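Local structure of nuclear transport factor 2 family protein (Rhodopseudomonas palustris, 3DM8) at the interface of chains A and B. The protein is a putative isomerase of the SnoaL-like, nuclear transport factor 2 family, whose substrate and reaction the structure alone does not show. Numbering follows the deposited sequence. Chains: chain A/B, uncharacterized protein RPA4348.

Contact 1: the interface of chains A and B. Residues chain A 76, 78, 85-87, 106, 108, 122; chain B 76, 78, 85-87, 106, 108, 122.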
loop_
_atom_site.group_PDB
_atom_site.type_symbol
_atom_site.label_atom_id
_atom_site.label_comp_id
_atom_site.label_asym_id
_atom_site.label_seq_id
_atom_site.Cartn_x
_atom_site.Cartn_y
_atom_site.Cartn_z
ATOM N N SER A 76 -3.086 8.534 6.181
ATOM C CA SER A 76 -1.850 8.469 6.976
ATOM C C SER A 76 -0.787 9.161 6.146
ATOM O O SER A 76 -0.775 9.024 4.932
ATOM C CB SER A 76 -1.346 7.026 7.206
ATOM O OG SER A 76 -2.370 6.058 7.439
ATOM N N MET A 78 3.522 9.936 6.540
ATOM C CA MET A 78 4.796 9.798 7.225
ATOM C C MET A 78 5.880 10.506 6.416
ATOM O O MET A 78 6.276 10.069 5.353
ATOM C CB MET A 78 5.066 8.297 7.458
ATOM C CG MET A 78 3.888 7.680 8.261
ATOM S SD MET A 78 4.104 6.009 9.015
ATOM C CE MET A 78 2.485 5.544 9.747
ATOM N N ALA A 85 5.942 8.556 2.992
ATOM C CA ALA A 85 4.966 7.470 2.740
ATOM C C ALA A 85 3.584 7.950 3.103
ATOM O O ALA A 85 3.385 8.700 4.069
ATOM C CB ALA A 85 5.327 6.206 3.549
ATOM N N SER A 86 2.613 7.589 2.288
ATOM C CA SER A 86 1.269 7.932 2.651
ATOM C C SER A 86 0.214 7.073 2.061
ATOM O O SER A 86 0.429 6.358 1.092
ATOM C CB SER A 86 1.005 9.381 2.329
ATOM O OG SER A 86 1.074 9.613 0.921
ATOM N N MET A 87 -0.892 7.118 2.750
ATOM C CA MET A 87 -2.082 6.399 2.384
ATOM C C MET A 87 -3.176 7.388 2.059
ATOM O O MET A 87 -3.527 8.212 2.892
ATOM C CB MET A 87 -2.558 5.575 3.530
ATOM C CG MET A 87 -3.801 4.930 3.092
ATOM S SD MET A 87 -3.324 3.224 2.852
ATOM C CE MET A 87 -3.893 2.812 4.426
ATOM N N ALA A 106 -1.390 3.300 -1.349
ATOM C CA ALA A 106 -0.249 3.547 -0.478
ATOM C C ALA A 106 0.937 3.899 -1.360
ATOM O O ALA A 106 1.278 3.158 -2.293
ATOM C CB ALA A 106 0.060 2.308 0.358
ATOM N N PHE A 108 4.957 5.421 -1.623
ATOM C CA PHE A 108 6.274 5.673 -1.090
ATOM C C PHE A 108 7.088 6.438 -2.076
ATOM O O PHE A 108 7.232 6.008 -3.232
ATOM C CB PHE A 108 6.998 4.361 -0.747
ATOM C CG PHE A 108 6.291 3.533 0.316
ATOM C CD1 PHE A 108 5.115 2.861 0.030
ATOM C CD2 PHE A 108 6.817 3.455 1.572
ATOM C CE1 PHE A 108 4.481 2.123 1.021
ATOM C CE2 PHE A 108 6.168 2.734 2.567
ATOM C CZ PHE A 108 4.997 2.062 2.247
ATOM N N VAL A 122 1.204 0.919 -4.209
ATOM C CA VAL A 122 0.349 -0.272 -4.021
ATOM C C VAL A 122 -1.061 0.203 -3.816
ATOM O O VAL A 122 -1.335 1.061 -2.990
ATOM C CB VAL A 122 0.760 -1.059 -2.738
ATOM C CG1 VAL A 122 0.017 -2.410 -2.665
ATOM C CG2 VAL A 122 2.221 -1.278 -2.765
ATOM N N SER B 76 10.872 -0.987 1.175
ATOM C CA SER B 76 10.995 0.394 1.664
ATOM C C SER B 76 10.602 0.352 3.127
ATOM O O SER B 76 9.695 -0.378 3.495
ATOM C CB SER B 76 10.012 1.373 0.982
ATOM O OG SER B 76 9.806 1.149 -0.414
ATOM N N MET B 78 10.130 3.295 6.358
ATOM C CA MET B 78 10.119 4.657 6.866
ATOM C C MET B 78 9.745 4.638 8.346
ATOM O O MET B 78 8.620 4.368 8.720
ATOM C CB MET B 78 9.167 5.497 5.989
ATOM C CG MET B 78 9.627 5.419 4.507
ATOM S SD MET B 78 8.923 6.616 3.292
ATOM C CE MET B 78 9.568 6.138 1.640
ATOM N N ALA B 85 6.107 3.122 8.392
ATOM C CA ALA B 85 5.483 2.657 7.131
ATOM C C ALA B 85 6.459 1.784 6.386
ATOM O O ALA B 85 7.676 2.020 6.380
ATOM C CB ALA B 85 5.051 3.853 6.256
ATOM N N SER B 86 5.953 0.714 5.805
ATOM C CA SER B 86 6.826 -0.087 4.996
ATOM C C SER B 86 6.154 -0.902 3.955
ATOM O O SER B 86 4.955 -1.141 3.994
ATOM C CB SER B 86 7.680 -0.963 5.876
ATOM O OG SER B 86 6.879 -1.905 6.592
ATOM N N MET B 87 6.969 -1.228 2.992
ATOM C CA MET B 87 6.582 -2.037 1.867
ATOM C C MET B 87 7.364 -3.329 1.898
ATOM O O MET B 87 8.586 -3.308 1.888
ATOM C CB MET B 87 6.923 -1.345 0.594
ATOM C CG MET B 87 6.554 -2.262 -0.491
ATOM S SD MET B 87 5.086 -1.516 -1.187
ATOM C CE MET B 87 6.021 -0.749 -2.415
ATOM N N ALA B 106 1.767 -2.934 1.705
ATOM C CA ALA B 106 2.183 -1.674 2.304
ATOM C C ALA B 106 1.486 -1.551 3.650
ATOM O O ALA B 106 0.256 -1.671 3.742
ATOM C CB ALA B 106 1.801 -0.504 1.400
ATOM N N PHE B 108 1.171 0.519 7.413
ATOM C CA PHE B 108 1.313 1.680 8.258
ATOM C C PHE B 108 0.939 1.343 9.660
ATOM O O PHE B 108 -0.168 0.838 9.905
ATOM C CB PHE B 108 0.431 2.839 7.765
ATOM C CG PHE B 108 0.781 3.321 6.366
ATOM C CD1 PHE B 108 0.476 2.558 5.252
ATOM C CD2 PHE B 108 1.411 4.520 6.202
ATOM C CE1 PHE B 108 0.818 3.013 3.986
ATOM C CE2 PHE B 108 1.772 4.962 4.934
ATOM C CZ PHE B 108 1.443 4.179 3.837
ATOM N N VAL B 122 -2.533 -2.207 2.953
ATOM C CA VAL B 122 -2.972 -2.270 1.544
ATOM C C VAL B 122 -2.096 -3.262 0.834
ATOM O O VAL B 122 -0.876 -3.204 0.901
ATOM C CB VAL B 122 -2.775 -0.893 0.834
ATOM C CG1 VAL B 122 -3.433 -0.900 -0.562
ATOM C CG2 VAL B 122 -3.372 0.162 1.678
#
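Two SnoaL-like domains of the nuclear transport factor 2 family meet here sheet to sheet about a two-fold axis, with strands 67-79, 83-94, 100-112 and 115-123 of each copy supplying the side chains; the pairing may represent the dimer used by the protein. No hydrogen bond crosses this patch, so packing carries it. A:Phe108 loses 78 Å² of surface to the partner. Its CB lies beside the terminal methyl CE of B:Met78, and CG stands anti to the carbonyl carbon (chi1 -62°), which sends the ring across the interface. Along one side of the ring, CD2 of A:Phe108 meets CE of B:Met78 at 3.8 Å and then CB of B:Ser76. CE2 lies near the backbone N and CA of B:Ser86, and the tip CZ of A:Phe108 comes 3.6 Å from carbonyl carbon C of B:Ser86. On the other side CE1 of A:Phe108 touches CB of B:Ala106 at 3.8 Å, a methyl that lies in the ring plane, whereas CB of B:Met87 sits over one face, near the ring's margin. Close to the axis CB of A:Ala106 and CB of B:Ala106 press together at 3.5 Å, and the A:Ala85 and B:Ala85 CB atoms pair similarly. The extended A:Met78 chain brings SD to 3.6 Å from CB of B:Ala85. The chi2 bend of A:Met87 (107°) turns SD tip to tip onto CG2 of B:Val122, 3.3 Å away, and the chi3 bend places CE near the same methyl.

Contact 2: the interface of chains A and B. Residues chain A 38-39, 122-126; chain B 104, 122-127.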
loop_
_atom_site.group_PDB
_atom_site.type_symbol
_atom_site.label_atom_id
_atom_site.label_comp_id
_atom_site.label_asym_id
_atom_site.label_seq_id
_atom_site.Cartn_x
_atom_site.Cartn_y
_atom_site.Cartn_z
ATOM N N TYR A 38 1.826 -0.858 -8.880
ATOM C CA TYR A 38 1.556 -2.290 -8.988
ATOM C C TYR A 38 0.079 -2.517 -9.244
ATOM O O TYR A 38 -0.761 -2.360 -8.378
ATOM C CB TYR A 38 2.022 -3.053 -7.735
ATOM C CG TYR A 38 3.520 -2.935 -7.562
ATOM C CD1 TYR A 38 4.056 -2.081 -6.611
ATOM C CD2 TYR A 38 4.398 -3.616 -8.394
ATOM C CE1 TYR A 38 5.385 -1.927 -6.456
ATOM C CE2 TYR A 38 5.779 -3.458 -8.234
ATOM C CZ TYR A 38 6.250 -2.591 -7.255
ATOM O OH TYR A 38 7.594 -2.378 -7.021
ATOM N N GLY A 39 -0.223 -2.967 -10.454
ATOM C CA GLY A 39 -1.597 -3.314 -10.774
ATOM C C GLY A 39 -1.707 -3.944 -12.147
ATOM O O GLY A 39 -0.710 -4.088 -12.844
ATOM N N VAL A 122 1.204 0.919 -4.209
ATOM C CA VAL A 122 0.349 -0.272 -4.021
ATOM C C VAL A 122 -1.061 0.203 -3.816
ATOM O O VAL A 122 -1.335 1.061 -2.990
ATOM C CB VAL A 122 0.760 -1.059 -2.738
ATOM C CG1 VAL A 122 0.017 -2.410 -2.665
ATOM C CG2 VAL A 122 2.221 -1.278 -2.765
ATOM N N LEU A 123 -1.996 -0.396 -4.531
ATOM C CA LEU A 123 -3.396 -0.141 -4.254
ATOM C C LEU A 123 -4.275 -1.362 -4.257
ATOM O O LEU A 123 -3.831 -2.471 -4.547
ATOM C CB LEU A 123 -3.951 0.816 -5.289
ATOM C CG LEU A 123 -3.904 0.275 -6.695
ATOM C CD1 LEU A 123 -5.104 0.768 -7.398
ATOM C CD2 LEU A 123 -2.626 0.736 -7.377
ATOM N N ASP A 124 -5.482 -1.144 -3.758
ATOM C CA ASP A 124 -6.488 -2.241 -3.611
ATOM C C ASP A 124 -7.060 -2.489 -5.001
ATOM O O ASP A 124 -8.090 -1.957 -5.427
ATOM C CB ASP A 124 -7.525 -1.926 -2.500
ATOM C CG ASP A 124 -8.484 -3.111 -2.230
ATOM O OD1 ASP A 124 -8.488 -4.088 -3.025
ATOM O OD2 ASP A 124 -9.326 -3.024 -1.308
ATOM N N THR A 125 -6.305 -3.317 -5.705
ATOM C CA THR A 125 -6.484 -3.573 -7.118
ATOM C C THR A 125 -7.715 -4.447 -7.386
ATOM O O THR A 125 -8.359 -4.278 -8.391
ATOM C CB THR A 125 -5.236 -4.192 -7.760
ATOM O OG1 THR A 125 -4.755 -5.232 -6.898
ATOM C CG2 THR A 125 -4.155 -3.078 -7.998
ATOM N N PHE A 126 -8.053 -5.349 -6.475
ATOM C CA PHE A 126 -9.249 -6.157 -6.676
ATOM C C PHE A 126 -10.484 -5.274 -6.575
ATOM O O PHE A 126 -11.414 -5.327 -7.418
ATOM C CB PHE A 126 -9.296 -7.365 -5.711
ATOM C CG PHE A 126 -10.470 -8.296 -5.954
ATOM C CD1 PHE A 126 -10.367 -9.308 -6.877
ATOM C CD2 PHE A 126 -11.646 -8.148 -5.262
ATOM C CE1 PHE A 126 -11.432 -10.140 -7.123
ATOM C CE2 PHE A 126 -12.721 -8.977 -5.480
ATOM C CZ PHE A 126 -12.619 -9.979 -6.403
ATOM N N ARG B 104 2.536 -8.615 -2.147
ATOM C CA ARG B 104 3.189 -7.357 -1.906
ATOM C C ARG B 104 2.263 -6.444 -1.096
ATOM O O ARG B 104 1.100 -6.235 -1.461
ATOM C CB ARG B 104 3.530 -6.659 -3.211
ATOM C CG ARG B 104 4.247 -5.420 -2.927
ATOM C CD ARG B 104 4.655 -4.701 -4.168
ATOM N NE ARG B 104 6.035 -5.051 -4.540
ATOM C CZ ARG B 104 6.363 -5.820 -5.565
ATOM N NH1 ARG B 104 5.447 -6.419 -6.316
ATOM N NH2 ARG B 104 7.636 -6.051 -5.797
ATOM N N VAL B 122 -2.533 -2.207 2.953
ATOM C CA VAL B 122 -2.972 -2.270 1.544
ATOM C C VAL B 122 -2.096 -3.262 0.834
ATOM O O VAL B 122 -0.876 -3.204 0.901
ATOM C CB VAL B 122 -2.775 -0.893 0.834
ATOM C CG1 VAL B 122 -3.433 -0.900 -0.562
ATOM C CG2 VAL B 122 -3.372 0.162 1.678
ATOM N N LEU B 123 -2.708 -4.163 0.086
ATOM C CA LEU B 123 -1.937 -5.028 -0.784
ATOM C C LEU B 123 -2.516 -5.220 -2.159
ATOM O O LEU B 123 -3.600 -4.731 -2.473
ATOM C CB LEU B 123 -1.809 -6.400 -0.153
ATOM C CG LEU B 123 -3.132 -7.094 0.047
ATOM C CD1 LEU B 123 -2.911 -8.536 -0.175
ATOM C CD2 LEU B 123 -3.647 -6.816 1.450
ATOM N N ASP B 124 -1.680 -5.798 -3.008
ATOM C CA ASP B 124 -2.037 -6.021 -4.444
ATOM C C ASP B 124 -2.967 -7.228 -4.472
ATOM O O ASP B 124 -2.584 -8.388 -4.658
ATOM C CB ASP B 124 -0.775 -6.119 -5.343
ATOM C CG ASP B 124 -1.125 -6.202 -6.848
ATOM O OD1 ASP B 124 -2.323 -6.390 -7.188
ATOM O OD2 ASP B 124 -0.202 -6.211 -7.694
ATOM N N THR B 125 -4.225 -6.889 -4.244
ATOM C CA THR B 125 -5.290 -7.839 -4.006
ATOM C C THR B 125 -5.706 -8.560 -5.293
ATOM O O THR B 125 -6.072 -9.708 -5.242
ATOM C CB THR B 125 -6.509 -7.192 -3.336
ATOM O OG1 THR B 125 -6.786 -5.954 -4.006
ATOM C CG2 THR B 125 -6.223 -6.980 -1.806
ATOM N N PHE B 126 -5.616 -7.899 -6.439
ATOM C CA PHE B 126 -5.951 -8.576 -7.685
ATOM C C PHE B 126 -4.916 -9.653 -7.975
ATOM O O PHE B 126 -5.243 -10.817 -8.319
ATOM C CB PHE B 126 -6.121 -7.577 -8.854
ATOM C CG PHE B 126 -6.576 -8.224 -10.150
ATOM C CD1 PHE B 126 -7.914 -8.411 -10.394
ATOM C CD2 PHE B 126 -5.667 -8.632 -11.094
ATOM C CE1 PHE B 126 -8.335 -9.018 -11.552
ATOM C CE2 PHE B 126 -6.064 -9.229 -12.268
ATOM C CZ PHE B 126 -7.396 -9.419 -12.506
ATOM N N ASP B 127 -3.665 -9.297 -7.825
ATOM C CA ASP B 127 -2.578 -10.243 -8.085
ATOM C C ASP B 127 -2.702 -11.409 -7.125
ATOM O O ASP B 127 -2.552 -12.586 -7.513
ATOM C CB ASP B 127 -1.220 -9.585 -7.941
ATOM C CG ASP B 127 -0.116 -10.453 -8.431
ATOM O OD1 ASP B 127 0.852 -10.623 -7.694
ATOM O OD2 ASP B 127 -0.209 -10.957 -9.555
#
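At this end of the two-fold interface between the SnoaL-like domains, strand 115-123 of each copy runs out into helix 125-133, and the chains cross at an antiparallel beta bridge between A:Asp124 and B:Asp124. Hydrogen bonds form a symmetric exchange around the two threonines. The hydroxyl OG1 of A:Thr125 donates to carboxylate OD1 of B:Asp124 at 2.7 Å, reaching it from above the carboxylate plane (31° out of it). OG1 of A:Thr125 also accepts from backbone N of B:Phe126 at 2.8 Å, nearly straight (166° at H). B:Thr125 makes the matching pair with A:Asp124 and A:Phe126. Each OG1 sits wedged between its own N and carbonyl carbon, which points it at the partner. Within chain B, backbone N of B:Asp127 donates a hydrogen bond to OD1 of B:Asp124 at 3.3 Å, so this oxygen receives donors from both chains and its carboxylate is likely to be held in place. Carbonyl O of A:Leu123 and O of B:Leu123 clash at 3.1 Å, two acceptors in a probably unfavourable approach. Stacking is provided by A:Tyr38, whose ring lies nearly parallel to the guanidinium of B:Arg104, 4° apart. The extended B:Arg104 chain carries CD over one face of the A:Tyr38 ring, 3.8 Å from its centroid, and the bend at chi3 turns the guanidinium flat against it. NH1 of B:Arg104 lies 3.5 Å from CE2 of A:Tyr38. An alanine in place of A:Tyr38 would remove this flat surface and would probably leave the guanidinium less firmly oriented. In apolar packing, CB of A:Thr125 meets CB of B:Phe126 at 3.7 Å, while CG1 of A:Val122 rests against CA of B:Leu123.

Contacts 1 and 2 are successive stretches of one two-fold interface, the centres of their C-alpha atoms about 13 Å apart. Val122 of both chains belongs to each, placed where strand 115-123 leaves the apolar sheet-to-sheet packing of contact 1 and heads for the polar crossing of contact 2. Strand 100-112 likewise serves both, with residues 106 and 108 in contact 1 and B:Arg104 in contact 2. The two differ in kind: contact 1 mainly buries apolar side chains, whereas the directional bonds of contact 2, at the start of helix 125-133, probably fix the register of the two subunits.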